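Local coordinates for protein GTPase HflX (Sulfolobus solfataricus P2, PDB 2QTF) that hydrolyses GTP, for which it is specific, associates with the 50S ribosomal subunit and may act in protein synthesis or ribosome biogenesis, at residues A[3-8]-A[58-63]; A[46-51]-A[75-80]; A[63-68]-A[85-90]. All coordinates share one frame; numbering follows the deposited sequence.

Interaction 1 (A[3-8]-A[58-63]); sequences TAALFV and STLIIF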
ATOM      1  N   THR A   3       7.020 -12.301  10.550  1.00 33.31           N
ATOM      2  CA  THR A   3       7.745 -11.365  11.389  1.00 30.56           C
ATOM      3  C   THR A   3       8.880 -10.857  10.512  1.00 28.34           C
ATOM      4  O   THR A   3       9.450 -11.618   9.724  1.00 27.30           O
ATOM      5  CB  THR A   3       8.362 -12.107  12.615  1.00 29.48           C
ATOM      6  OG1 THR A   3       8.900 -13.329  12.118  1.00 27.78           O
ATOM      7  CG2 THR A   3       7.207 -12.548  13.624  1.00 31.99           C
ATOM      8  N   ALA A   4       9.211  -9.575  10.645  1.00 26.37           N
ATOM      9  CA  ALA A   4      10.329  -9.078   9.829  1.00 26.36           C
ATOM     10  C   ALA A   4      11.312  -8.361  10.747  1.00 26.44           C
ATOM     11  O   ALA A   4      10.878  -7.704  11.741  1.00 26.49           O
ATOM     12  CB  ALA A   4       9.838  -8.109   8.741  1.00 21.54           C
ATOM     13  N   ALA A   5      12.594  -8.450  10.388  1.00 25.53           N
ATOM     14  CA  ALA A   5      13.619  -7.522  10.880  1.00 25.11           C
ATOM     15  C   ALA A   5      13.760  -6.407   9.801  1.00 25.34           C
ATOM     16  O   ALA A   5      14.030  -6.747   8.636  1.00 23.83           O
ATOM     17  CB  ALA A   5      15.028  -8.280  11.034  1.00 24.80           C
ATOM     18  N   LEU A   6      13.582  -5.125  10.170  1.00 23.39           N
ATOM     19  CA  LEU A   6      13.581  -4.020   9.160  1.00 24.13           C
ATOM     20  C   LEU A   6      14.849  -3.155   9.342  1.00 24.58           C
ATOM     21  O   LEU A   6      15.098  -2.674  10.435  1.00 26.79           O
ATOM     22  CB  LEU A   6      12.302  -3.177   9.317  1.00 22.76           C
ATOM     23  CG  LEU A   6      12.188  -1.872   8.506  1.00 23.77           C
ATOM     24  CD1 LEU A   6      12.154  -2.206   7.005  1.00 17.98           C
ATOM     25  CD2 LEU A   6      10.911  -1.063   9.030  1.00 23.77           C
ATOM     26  N   PHE A   7      15.625  -2.964   8.283  1.00 22.78           N
ATOM     27  CA  PHE A   7      16.646  -1.929   8.236  1.00 25.18           C
ATOM     28  C   PHE A   7      16.189  -0.752   7.446  1.00 25.09           C
ATOM     29  O   PHE A   7      15.832  -0.896   6.240  1.00 26.44           O
ATOM     30  CB  PHE A   7      17.924  -2.495   7.566  1.00 24.09           C
ATOM     31  CG  PHE A   7      18.584  -3.530   8.397  1.00 26.64           C
ATOM     32  CD1 PHE A   7      19.759  -3.224   9.085  1.00 27.97           C
ATOM     33  CD2 PHE A   7      17.971  -4.777   8.610  1.00 23.89           C
ATOM     34  CE1 PHE A   7      20.359  -4.194   9.877  1.00 30.72           C
ATOM     35  CE2 PHE A   7      18.550  -5.744   9.435  1.00 30.38           C
ATOM     36  CZ  PHE A   7      19.775  -5.430  10.075  1.00 26.58           C
ATOM     37  N   VAL A   8      16.229   0.429   8.066  1.00 25.55           N
ATOM     38  CA  VAL A   8      15.648   1.640   7.455  1.00 27.38           C
ATOM     39  C   VAL A   8      16.274   2.910   8.084  1.00 27.02           C
ATOM     40  O   VAL A   8      16.537   2.903   9.286  1.00 28.23           O
ATOM     41  CB  VAL A   8      14.052   1.648   7.649  1.00 26.52           C
ATOM     42  CG1 VAL A   8      13.660   1.671   9.112  1.00 26.35           C
ATOM     43  CG2 VAL A   8      13.357   2.791   6.918  1.00 24.84           C
ATOM     44  N   SER A  58      10.980 -14.388  10.240  1.00 27.18           N
ATOM     45  CA  SER A  58      10.818 -15.101   9.007  1.00 26.92           C
ATOM     46  C   SER A  58      11.466 -14.386   7.856  1.00 25.67           C
ATOM     47  O   SER A  58      11.817 -15.028   6.884  1.00 24.62           O
ATOM     48  CB  SER A  58       9.352 -15.401   8.694  1.00 29.39           C
ATOM     49  OG  SER A  58       8.638 -14.204   8.508  1.00 31.13           O
ATOM     50  N   THR A  59      11.701 -13.083   7.979  1.00 24.42           N
ATOM     51  CA  THR A  59      12.059 -12.309   6.787  1.00 24.04           C
ATOM     52  C   THR A  59      12.948 -11.114   7.115  1.00 21.79           C
ATOM     53  O   THR A  59      12.709 -10.393   8.086  1.00 22.40           O
ATOM     54  CB  THR A  59      10.741 -11.766   6.050  1.00 25.01           C
ATOM     55  OG1 THR A  59       9.892 -12.895   5.744  1.00 27.29           O
ATOM     56  CG2 THR A  59      11.035 -10.881   4.785  1.00 23.30           C
ATOM     57  N   LEU A  60      13.944 -10.903   6.255  1.00 20.76           N
ATOM     58  CA  LEU A  60      14.780  -9.684   6.365  1.00 21.63           C
ATOM     59  C   LEU A  60      14.281  -8.634   5.365  1.00 20.87           C
ATOM     60  O   LEU A  60      14.102  -8.944   4.227  1.00 21.24           O
ATOM     61  CB  LEU A  60      16.224 -10.039   6.021  1.00 21.32           C
ATOM     62  CG  LEU A  60      17.229  -8.907   5.918  1.00 22.17           C
ATOM     63  CD1 LEU A  60      17.232  -8.055   7.192  1.00 27.69           C
ATOM     64  CD2 LEU A  60      18.661  -9.524   5.569  1.00 24.19           C
ATOM     65  N   ILE A  61      14.004  -7.413   5.826  1.00 22.26           N
ATOM     66  CA  ILE A  61      13.576  -6.384   4.909  1.00 22.58           C
ATOM     67  C   ILE A  61      14.534  -5.198   4.999  1.00 21.31           C
ATOM     68  O   ILE A  61      14.763  -4.685   6.090  1.00 21.20           O
ATOM     69  CB  ILE A  61      12.080  -5.923   5.205  1.00 22.20           C
ATOM     70  CG1 ILE A  61      11.146  -7.156   5.081  1.00 21.24           C
ATOM     71  CG2 ILE A  61      11.643  -4.800   4.194  1.00 21.96           C
ATOM     72  CD1 ILE A  61       9.705  -6.859   5.577  1.00 22.81           C
ATOM     73  N   ILE A  62      15.086  -4.805   3.858  1.00 20.01           N
ATOM     74  CA  ILE A  62      16.024  -3.680   3.812  1.00 22.05           C
ATOM     75  C   ILE A  62      15.377  -2.567   3.005  1.00 22.72           C
ATOM     76  O   ILE A  62      15.039  -2.732   1.842  1.00 22.48           O
ATOM     77  CB  ILE A  62      17.380  -4.147   3.273  1.00 23.26           C
ATOM     78  CG1 ILE A  62      18.038  -5.184   4.291  1.00 22.59           C
ATOM     79  CG2 ILE A  62      18.275  -2.919   3.076  1.00 24.53           C
ATOM     80  CD1 ILE A  62      19.124  -6.012   3.622  1.00 23.85           C
ATOM     81  N   PHE A  63      15.115  -1.438   3.644  1.00 23.32           N
ATOM     82  CA  PHE A  63      14.458  -0.388   2.928  1.00 22.63           C
ATOM     83  C   PHE A  63      15.439   0.433   2.106  1.00 24.44           C
ATOM     84  O   PHE A  63      15.645   1.573   2.432  1.00 25.83           O
ATOM     85  CB  PHE A  63      13.600   0.467   3.884  1.00 23.08           C
ATOM     86  CG  PHE A  63      12.475   1.196   3.183  1.00 24.64           C
ATOM     87  CD1 PHE A  63      11.367   0.506   2.663  1.00 26.72           C
ATOM     88  CD2 PHE A  63      12.561   2.584   2.974  1.00 24.87           C
ATOM     89  CE1 PHE A  63      10.334   1.238   1.991  1.00 24.83           C
ATOM     90  CE2 PHE A  63      11.543   3.316   2.342  1.00 27.70           C
ATOM     91  CZ  PHE A  63      10.432   2.660   1.854  1.00 23.31           C
TER

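Interaction 2 (A[46-51]-A[75-80]); sequences DKLQQI and RRELKG. With ACT (acetate ion), chain I.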
ATOM      1  N   ASP A  46      27.581 -10.318  11.491  1.00 25.15           N
ATOM      2  CA  ASP A  46      27.077 -10.893  12.725  1.00 25.94           C
ATOM      3  C   ASP A  46      25.532 -10.683  12.860  1.00 25.94           C
ATOM      4  O   ASP A  46      24.832 -11.586  13.304  1.00 23.15           O
ATOM      5  CB  ASP A  46      27.746 -10.299  13.969  1.00 27.49           C
ATOM      6  CG  ASP A  46      27.754  -8.769  14.012  1.00 31.79           C
ATOM      7  OD1 ASP A  46      27.111  -8.009  13.248  1.00 33.80           O
ATOM      8  OD2 ASP A  46      28.443  -8.249  14.914  1.00 38.79           O
ATOM      9  N   LYS A  47      25.028  -9.510  12.498  1.00 23.72           N
ATOM     10  CA  LYS A  47      23.569  -9.345  12.475  1.00 26.43           C
ATOM     11  C   LYS A  47      22.889 -10.356  11.514  1.00 24.26           C
ATOM     12  O   LYS A  47      21.819 -10.945  11.780  1.00 24.89           O
ATOM     13  CB  LYS A  47      23.251  -7.847  12.150  1.00 26.05           C
ATOM     14  CG  LYS A  47      21.810  -7.553  12.314  1.00 32.24           C
ATOM     15  CD  LYS A  47      21.207  -7.950  13.654  1.00 33.08           C
ATOM     16  CE  LYS A  47      21.623  -7.035  14.819  1.00 34.96           C
ATOM     17  NZ  LYS A  47      20.776  -7.324  16.128  1.00 34.28           N
ATOM     18  N   LEU A  48      23.502 -10.554  10.373  1.00 23.18           N
ATOM     19  CA  LEU A  48      22.961 -11.537   9.415  1.00 23.93           C
ATOM     20  C   LEU A  48      22.897 -12.945  10.030  1.00 23.51           C
ATOM     21  O   LEU A  48      21.949 -13.711   9.798  1.00 20.66           O
ATOM     22  CB  LEU A  48      23.832 -11.525   8.157  1.00 23.90           C
ATOM     23  CG  LEU A  48      23.336 -12.363   6.937  1.00 25.44           C
ATOM     24  CD1 LEU A  48      21.806 -11.879   6.717  1.00 29.07           C
ATOM     25  CD2 LEU A  48      24.179 -11.915   5.755  1.00 29.33           C
ATOM     26  N   GLN A  49      23.920 -13.294  10.819  1.00 23.64           N
ATOM     27  CA  GLN A  49      23.955 -14.623  11.480  1.00 24.90           C
ATOM     28  C   GLN A  49      22.891 -14.693  12.523  1.00 21.24           C
ATOM     29  O   GLN A  49      22.233 -15.738  12.684  1.00 23.31           O
ATOM     30  CB  GLN A  49      25.324 -15.003  12.147  1.00 24.59           C
ATOM     31  CG  GLN A  49      26.490 -15.008  11.159  1.00 25.23           C
ATOM     32  CD  GLN A  49      26.235 -15.810   9.934  1.00 28.20           C
ATOM     33  OE1 GLN A  49      25.815 -16.961  10.008  1.00 31.91           O
ATOM     34  NE2 GLN A  49      26.456 -15.214   8.764  1.00 29.72           N
ATOM     35  N   GLN A  50      22.650 -13.620  13.216  1.00 21.50           N
ATOM     36  CA  GLN A  50      21.604 -13.667  14.213  1.00 23.45           C
ATOM     37  C   GLN A  50      20.251 -13.908  13.562  1.00 23.86           C
ATOM     38  O   GLN A  50      19.425 -14.722  14.015  1.00 23.89           O
ATOM     39  CB  GLN A  50      21.472 -12.296  14.940  1.00 23.53           C
ATOM     40  CG  GLN A  50      22.333 -12.134  16.105  1.00 34.10           C
ATOM     41  CD  GLN A  50      22.556 -10.690  16.456  1.00 45.14           C
ATOM     42  OE1 GLN A  50      21.627  -9.905  16.442  1.00 46.80           O
ATOM     43  NE2 GLN A  50      23.826 -10.325  16.742  1.00 53.60           N
ATOM     44  N   ILE A  51      19.975 -13.124  12.537  1.00 23.65           N
ATOM     45  CA  ILE A  51      18.660 -13.280  11.767  1.00 22.52           C
ATOM     46  C   ILE A  51      18.551 -14.605  11.104  1.00 24.18           C
ATOM     47  O   ILE A  51      17.488 -15.251  11.226  1.00 25.80           O
ATOM     48  CB  ILE A  51      18.570 -12.175  10.721  1.00 23.00           C
ATOM     49  CG1 ILE A  51      18.448 -10.841  11.489  1.00 25.35           C
ATOM     50  CG2 ILE A  51      17.389 -12.448   9.638  1.00 21.79           C
ATOM     51  CD1 ILE A  51      18.857  -9.605  10.637  1.00 28.35           C
ATOM     52  N   ARG A  75      20.871 -14.072   0.309  1.00 24.11           N
ATOM     53  CA  ARG A  75      19.966 -15.228   0.121  1.00 25.90           C
ATOM     54  C   ARG A  75      20.668 -16.523   0.447  1.00 26.83           C
ATOM     55  O   ARG A  75      20.047 -17.452   0.957  1.00 25.62           O
ATOM     56  CB  ARG A  75      19.489 -15.337  -1.337  1.00 25.02           C
ATOM     57  CG  ARG A  75      18.510 -14.167  -1.707  1.00 23.59           C
ATOM     58  CD  ARG A  75      18.176 -14.326  -3.237  1.00 24.28           C
ATOM     59  NE  ARG A  75      17.117 -13.369  -3.642  1.00 26.42           N
ATOM     60  CZ  ARG A  75      16.798 -13.150  -4.924  1.00 27.30           C
ATOM     61  NH1 ARG A  75      17.501 -13.789  -5.871  1.00 22.28           N
ATOM     62  NH2 ARG A  75      15.757 -12.350  -5.217  1.00 24.85           N
ATOM     63  N   ARG A  76      21.964 -16.594   0.109  1.00 29.08           N
ATOM     64  CA  ARG A  76      22.760 -17.817   0.515  1.00 30.48           C
ATOM     65  C   ARG A  76      22.808 -17.995   2.024  1.00 29.71           C
ATOM     66  O   ARG A  76      22.400 -19.030   2.517  1.00 32.21           O
ATOM     67  CB  ARG A  76      24.196 -17.773  -0.061  1.00 30.60           C
ATOM     68  CG  ARG A  76      25.010 -19.083   0.379  1.00 32.74           C
ATOM     69  CD  ARG A  76      26.536 -18.857   0.031  1.00 34.28           C
ATOM     70  NE  ARG A  76      27.109 -17.732   0.785  1.00 37.27           N
ATOM     71  CZ  ARG A  76      27.525 -16.597   0.252  1.00 35.59           C
ATOM     72  NH1 ARG A  76      27.435 -16.342  -1.057  1.00 33.24           N
ATOM     73  NH2 ARG A  76      28.020 -15.706   1.043  1.00 37.12           N
ATOM     74  N   GLU A  77      23.162 -16.955   2.764  1.00 28.28           N
ATOM     75  CA  GLU A  77      23.288 -17.063   4.182  1.00 28.08           C
ATOM     76  C   GLU A  77      21.971 -17.405   4.843  1.00 31.81           C
ATOM     77  O   GLU A  77      21.954 -18.125   5.837  1.00 31.34           O
ATOM     78  CB  GLU A  77      23.698 -15.710   4.744  1.00 27.95           C
ATOM     79  CG  GLU A  77      25.055 -15.288   4.342  1.00 27.61           C
ATOM     80  CD  GLU A  77      26.102 -16.415   4.572  1.00 28.99           C
ATOM     81  OE1 GLU A  77      26.202 -16.950   5.728  1.00 29.72           O
ATOM     82  OE2 GLU A  77      26.733 -16.806   3.539  1.00 25.68           O
ATOM     83  N   LEU A  78      20.856 -16.889   4.284  1.00 31.63           N
ATOM     84  CA  LEU A  78      19.559 -16.948   4.965  1.00 33.37           C
ATOM     85  C   LEU A  78      18.991 -18.300   4.793  1.00 36.34           C
ATOM     86  O   LEU A  78      18.034 -18.627   5.493  1.00 38.30           O
ATOM     87  CB  LEU A  78      18.582 -15.873   4.461  1.00 31.56           C
ATOM     88  CG  LEU A  78      18.933 -14.502   5.042  1.00 33.72           C
ATOM     89  CD1 LEU A  78      17.887 -13.453   4.632  1.00 32.92           C
ATOM     90  CD2 LEU A  78      19.090 -14.528   6.540  1.00 31.09           C
ATOM     91  N   LYS A  79      19.561 -19.065   3.860  1.00 37.82           N
ATOM     92  CA  LYS A  79      19.220 -20.498   3.673  1.00 42.43           C
ATOM     93  C   LYS A  79      17.706 -20.709   3.687  1.00 41.64           C
ATOM     94  O   LYS A  79      17.186 -21.198   4.662  1.00 42.68           O
ATOM     95  CB  LYS A  79      19.782 -21.333   4.813  1.00 43.13           C
ATOM     96  CG  LYS A  79      21.251 -21.703   4.621  1.00 48.22           C
ATOM     97  CD  LYS A  79      21.469 -23.249   4.756  1.00 56.06           C
ATOM     98  CE  LYS A  79      20.974 -23.778   6.118  1.00 59.60           C
ATOM     99  NZ  LYS A  79      20.299 -25.142   6.085  1.00 61.75           N
ATOM    100  N   GLY A  80      16.990 -20.232   2.694  1.00 40.90           N
ATOM    101  CA  GLY A  80      15.571 -20.376   2.846  1.00 41.79           C
ATOM    102  C   GLY A  80      14.801 -19.097   3.139  1.00 41.29           C
ATOM    103  O   GLY A  80      13.967 -18.723   2.272  1.00 43.69           O
TER
HETATM  104  C   ACT I 602      24.276  -7.339  18.055  1.00 28.29           C
HETATM  105  O   ACT I 602      24.993  -6.499  18.359  1.00 25.85           O
HETATM  106  OXT ACT I 602      24.467  -8.073  16.840  1.00 35.23           O
HETATM  107  CH3 ACT I 602      23.370  -7.268  19.191  1.00 22.51           C

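Interaction 3 (A[63-68]-A[85-90]); sequences FEQLKP and DKILLL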
ATOM      1  N   PHE A  63      15.115  -1.438   3.644  1.00 23.32           N
ATOM      2  CA  PHE A  63      14.458  -0.388   2.928  1.00 22.63           C
ATOM      3  C   PHE A  63      15.439   0.433   2.106  1.00 24.44           C
ATOM      4  O   PHE A  63      15.645   1.573   2.432  1.00 25.83           O
ATOM      5  CB  PHE A  63      13.600   0.467   3.884  1.00 23.08           C
ATOM      6  CG  PHE A  63      12.475   1.196   3.183  1.00 24.64           C
ATOM      7  CD1 PHE A  63      11.367   0.506   2.663  1.00 26.72           C
ATOM      8  CD2 PHE A  63      12.561   2.584   2.974  1.00 24.87           C
ATOM      9  CE1 PHE A  63      10.334   1.238   1.991  1.00 24.83           C
ATOM     10  CE2 PHE A  63      11.543   3.316   2.342  1.00 27.70           C
ATOM     11  CZ  PHE A  63      10.432   2.660   1.854  1.00 23.31           C
ATOM     12  N   GLU A  64      15.978  -0.141   1.032  1.00 24.56           N
ATOM     13  CA  GLU A  64      16.927   0.490   0.120  1.00 28.38           C
ATOM     14  C   GLU A  64      16.830  -0.357  -1.122  1.00 28.50           C
ATOM     15  O   GLU A  64      16.267  -1.454  -1.073  1.00 29.00           O
ATOM     16  CB  GLU A  64      18.371   0.305   0.654  1.00 28.10           C
ATOM     17  CG  GLU A  64      19.148   1.602   0.922  1.00 37.60           C
ATOM     18  CD  GLU A  64      19.168   2.607  -0.237  1.00 40.52           C
ATOM     19  OE1 GLU A  64      19.479   3.792   0.057  1.00 46.64           O
ATOM     20  OE2 GLU A  64      18.873   2.248  -1.418  1.00 39.37           O
ATOM     21  N   GLN A  65      17.480   0.031  -2.201  1.00 27.80           N
ATOM     22  CA  GLN A  65      17.591  -0.856  -3.289  1.00 32.43           C
ATOM     23  C   GLN A  65      18.915  -1.606  -3.197  1.00 32.93           C
ATOM     24  O   GLN A  65      19.991  -0.948  -3.260  1.00 34.54           O
ATOM     25  CB  GLN A  65      17.409  -0.078  -4.606  1.00 31.13           C
ATOM     26  CG  GLN A  65      17.435  -0.946  -5.845  1.00 37.00           C
ATOM     27  CD  GLN A  65      17.167  -0.146  -7.141  1.00 38.84           C
ATOM     28  OE1 GLN A  65      16.546   0.938  -7.101  1.00 42.91           O
ATOM     29  NE2 GLN A  65      17.658  -0.679  -8.297  1.00 39.55           N
ATOM     30  N   LEU A  66      18.878  -2.940  -3.128  1.00 29.53           N
ATOM     31  CA  LEU A  66      20.114  -3.804  -2.991  1.00 29.27           C
ATOM     32  C   LEU A  66      20.698  -4.059  -4.345  1.00 28.79           C
ATOM     33  O   LEU A  66      19.969  -4.247  -5.309  1.00 28.19           O
ATOM     34  CB  LEU A  66      19.874  -5.209  -2.311  1.00 27.62           C
ATOM     35  CG  LEU A  66      19.512  -5.199  -0.863  1.00 33.43           C
ATOM     36  CD1 LEU A  66      19.181  -6.609  -0.305  1.00 33.83           C
ATOM     37  CD2 LEU A  66      20.617  -4.422  -0.005  1.00 34.90           C
ATOM     38  N   LYS A  67      22.035  -4.039  -4.421  1.00 28.00           N
ATOM     39  CA  LYS A  67      22.767  -4.544  -5.562  1.00 28.90           C
ATOM     40  C   LYS A  67      22.644  -6.035  -5.690  1.00 28.95           C
ATOM     41  O   LYS A  67      22.493  -6.770  -4.707  1.00 29.55           O
ATOM     42  CB  LYS A  67      24.263  -4.195  -5.451  1.00 29.05           C
ATOM     43  CG  LYS A  67      24.456  -2.725  -5.374  1.00 35.39           C
ATOM     44  CD  LYS A  67      25.949  -2.428  -5.305  1.00 45.94           C
ATOM     45  CE  LYS A  67      26.190  -0.975  -5.079  1.00 50.81           C
ATOM     46  NZ  LYS A  67      27.609  -0.973  -4.661  1.00 55.86           N
ATOM     47  N   PRO A  68      22.784  -6.519  -6.913  1.00 30.43           N
ATOM     48  CA  PRO A  68      22.717  -7.949  -7.110  1.00 30.46           C
ATOM     49  C   PRO A  68      23.656  -8.771  -6.238  1.00 30.67           C
ATOM     50  O   PRO A  68      23.259  -9.870  -5.760  1.00 26.29           O
ATOM     51  CB  PRO A  68      23.066  -8.113  -8.590  1.00 32.09           C
ATOM     52  CG  PRO A  68      22.470  -6.752  -9.215  1.00 30.33           C
ATOM     53  CD  PRO A  68      22.908  -5.752  -8.205  1.00 31.25           C
ATOM     54  N   ASP A  85      14.144  -6.240  -0.623  1.00 19.98           N
ATOM     55  CA  ASP A  85      14.597  -4.856  -0.572  1.00 18.90           C
ATOM     56  C   ASP A  85      13.368  -3.945  -0.857  1.00 22.25           C
ATOM     57  O   ASP A  85      12.197  -4.399  -0.844  1.00 17.84           O
ATOM     58  CB  ASP A  85      15.801  -4.610  -1.520  1.00 19.12           C
ATOM     59  CG  ASP A  85      15.419  -4.544  -3.002  1.00 23.33           C
ATOM     60  OD1 ASP A  85      14.270  -4.969  -3.341  1.00 21.55           O
ATOM     61  OD2 ASP A  85      16.291  -4.123  -3.810  1.00 20.35           O
ATOM     62  N   LYS A  86      13.613  -2.661  -1.136  1.00 19.06           N
ATOM     63  CA  LYS A  86      12.461  -1.752  -1.214  1.00 21.31           C
ATOM     64  C   LYS A  86      11.568  -2.054  -2.428  1.00 17.94           C
ATOM     65  O   LYS A  86      10.340  -1.963  -2.318  1.00 17.84           O
ATOM     66  CB  LYS A  86      12.932  -0.294  -1.424  1.00 21.80           C
ATOM     67  CG  LYS A  86      11.725   0.664  -1.572  1.00 25.03           C
ATOM     68  CD  LYS A  86      12.312   2.123  -1.628  1.00 31.65           C
ATOM     69  CE  LYS A  86      11.204   3.115  -1.972  1.00 40.71           C
ATOM     70  NZ  LYS A  86      11.722   4.421  -2.684  1.00 39.83           N
ATOM     71  N   ILE A  87      12.190  -2.447  -3.514  1.00 17.65           N
ATOM     72  CA  ILE A  87      11.465  -2.857  -4.734  1.00 19.86           C
ATOM     73  C   ILE A  87      10.635  -4.117  -4.491  1.00 19.33           C
ATOM     74  O   ILE A  87       9.491  -4.125  -4.808  1.00 17.20           O
ATOM     75  CB  ILE A  87      12.389  -2.960  -5.974  1.00 20.15           C
ATOM     76  CG1 ILE A  87      12.913  -1.529  -6.256  1.00 24.24           C
ATOM     77  CG2 ILE A  87      11.726  -3.674  -7.149  1.00 19.08           C
ATOM     78  CD1 ILE A  87      13.248  -1.254  -7.559  1.00 36.14           C
ATOM     79  N   LEU A  88      11.251  -5.167  -4.003  1.00 17.38           N
ATOM     80  CA  LEU A  88      10.533  -6.421  -3.773  1.00 16.58           C
ATOM     81  C   LEU A  88       9.454  -6.235  -2.681  1.00 17.36           C
ATOM     82  O   LEU A  88       8.385  -6.859  -2.766  1.00 15.55           O
ATOM     83  CB  LEU A  88      11.542  -7.526  -3.395  1.00 16.49           C
ATOM     84  CG  LEU A  88      12.479  -8.034  -4.534  1.00 16.93           C
ATOM     85  CD1 LEU A  88      13.298  -9.254  -3.987  1.00 22.66           C
ATOM     86  CD2 LEU A  88      11.686  -8.370  -5.785  1.00 17.95           C
ATOM     87  N   LEU A  89       9.680  -5.377  -1.697  1.00 15.89           N
ATOM     88  CA  LEU A  89       8.661  -5.114  -0.686  1.00 16.64           C
ATOM     89  C   LEU A  89       7.429  -4.489  -1.328  1.00 17.14           C
ATOM     90  O   LEU A  89       6.261  -4.828  -1.019  1.00 14.93           O
ATOM     91  CB  LEU A  89       9.226  -4.208   0.477  1.00 17.74           C
ATOM     92  CG  LEU A  89       8.167  -3.639   1.490  1.00 15.34           C
ATOM     93  CD1 LEU A  89       7.636  -4.754   2.338  1.00 17.42           C
ATOM     94  CD2 LEU A  89       8.652  -2.456   2.441  1.00 21.11           C
ATOM     95  N   LEU A  90       7.638  -3.461  -2.143  1.00 17.56           N
ATOM     96  CA  LEU A  90       6.427  -2.782  -2.715  1.00 18.37           C
ATOM     97  C   LEU A  90       5.759  -3.748  -3.684  1.00 18.49           C
ATOM     98  O   LEU A  90       4.519  -3.722  -3.782  1.00 18.65           O
ATOM     99  CB  LEU A  90       6.813  -1.492  -3.519  1.00 18.64           C
ATOM    100  CG  LEU A  90       7.415  -0.412  -2.625  1.00 26.53           C
ATOM    101  CD1 LEU A  90       8.062   0.829  -3.361  1.00 26.24           C
ATOM    102  CD2 LEU A  90       6.463   0.046  -1.588  1.00 31.10           C
TER

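Interaction 1 (A[3-8]-A[58-63])
Strands 2-7 and 59-62 are the two inner neighbours of the parallel four-stranded sheet in the N-terminal part of HflX, Ala4 paired with Thr59 and Phe7 with Ile62. The backbone bonds run nearly along the C=O axes: Ala5 N to Thr59 O, Ile61 N to Ala5 O (2.9 Å, 172°), Phe7 N to Ile61 O, and Phe63 N to Phe7 O, 2.7 Å. At the start of the pair, Ser58 grips Thr3 by side chain and backbone. Ser58 OG donates to Thr3 O at 3.0 Å, in the carbonyl plane and on a lone pair, while Ser58 N reaches the same oxygen from above that plane and also meets Thr3 OG1 at 3.0 Å. Thr3 OG1 sits between N and the carbonyl carbon (chi1 42°) and is bonded to Glu56 O as well; a valine here would probably loosen the hold on the segment entering strand 59-62, having no hydroxyl for Ser58 N and Glu56. Between helices 13-22 and 45-52 the sheet forms the middle layer of a three-layer alpha/beta/alpha arrangement. On the side of helix 13-22, Ile61 CD1 presses on Ala4 CB at 3.4 Å, tighter than usual, and Leu6 CD1 touches Ile61 CG2. Opposite, Leu60, its CG anti to the backbone N, puts CD1 3.5 Å from Phe7 CE2, and the Phe7 ring stacks with Tyr31.

Interaction 2 (A[46-51]-A[75-80])
Helix 45-52, represented by residues 46-51, passes the C-terminal end of helix 68-78, with the backbones well apart: the nearest CA pairs are Leu48 with Glu77 at 7.6 Å and Ile51 with Leu78 at 7.8 Å. Just beyond, Lys79 leaves helical geometry with a positive phi of 46°. No hydrogen bond joins the two segments, so side chains carry the contact. Leu48 points at the other helix with CG anti to its backbone N (chi1 -173°), and its two methyls part. Leu48 CD1 meets Leu78 CD2 at 3.8 Å, while Leu48 CD2 lies against the aliphatic stem of Glu77, 3.8 Å from Glu77 CG; both partners cross Leu48 at about a right angle. Leu78 CD2 also touches Ile51 CG2, at 4.1 Å, and so fits between Leu48 and Ile51. Glu77, bent at chi2, turns its carboxylate to the outer side of this apolar patch. There Arg76 NE forms a salt bridge to Glu77 OE2 at 2.9 Å, and Lys52 NZ pairs with Glu77 OE1. Lys52 also donates a hydrogen bond to Gln49 OE1, and this common partner would tend to hold Gln49 beside Glu77, where Gln49 NE2 lies 3.5 Å from Glu77 OE1. Away from the interface, Gln50 NE2 donates to an acetate probably left from crystallisation, a bond modelled implausibly short. Leu48, Ile51 and Leu78 all rest on Leu60 of strand 59-62, the packing of neighbouring helices side by side on one face of a parallel alpha/beta sheet.

Interaction 3 (A[63-68]-A[85-90])
Asp85 and Lys86 meet the loop that follows strand 59-62 through two hydrogen bonds. Lys86 N donates to Glu64 O at 2.9 Å from above the carbonyl plane, and Leu66 N donates to Asp85 OD2 at 2.9 Å and 163°, on the anti lone pair. Asp85 is the N-cap of helix 86-97: its CG sits between the backbone N and the carbonyl carbon (chi1 75°), and the other oxygen, OD1, accepts from Leu88 N almost in line. One carboxylate thus caps the helix and fastens the loop, in a parallel alpha/beta fold where the ends of strands 59-62 and 82-84 lead into connections to the next helices. The bonds from Leu66 N and Leu88 N, with a further one from Tyr114 OH of helix 101-121 to OD2, would probably stabilise the charged form. Leu66 slides past the acid in the opposite direction, its CG 3.8 Å from Asp85 CB. Gln65 and Ile87 lie side by side, and Ile87 CD1 meets the amide end of Gln65. At the other end of the contact, the extended Lys86 chain runs obliquely over one face of the Phe63 ring, a CH-pi contact with CD 4.2 Å from the ring centroid and offset toward the rim. Leu89 CD2 comes to the edge of that ring, 4.0 Å from Phe63 CD1, while Ala16 and Leu19 of helix 13-22 also pack on Phe63. Beyond the ring, Lys86 NZ ends in a hydrogen bond to Gly239 O.

Overall arrangement
From the N terminus, strand 2-7 leads through helix 13-22, edge strand 25-31 and helix 45-52 before strand 59-62 returns beside it, and interaction 1 closes this long loop at the middle of the sheet. Interaction 2 starts within that loop and crosses it, joining helix 45-52 to helix 68-78, on either side of strand 59-62 in the chain. Interaction 3 opens at Phe63, where interaction 1 ends, and crosses interaction 2 by joining the loop before helix 68-78 to helix 86-97 after edge strand 82-84. Phe7 packs on Lys47, and Ile61 on Leu89, tying interactions 2 and 3 to the two inner strands.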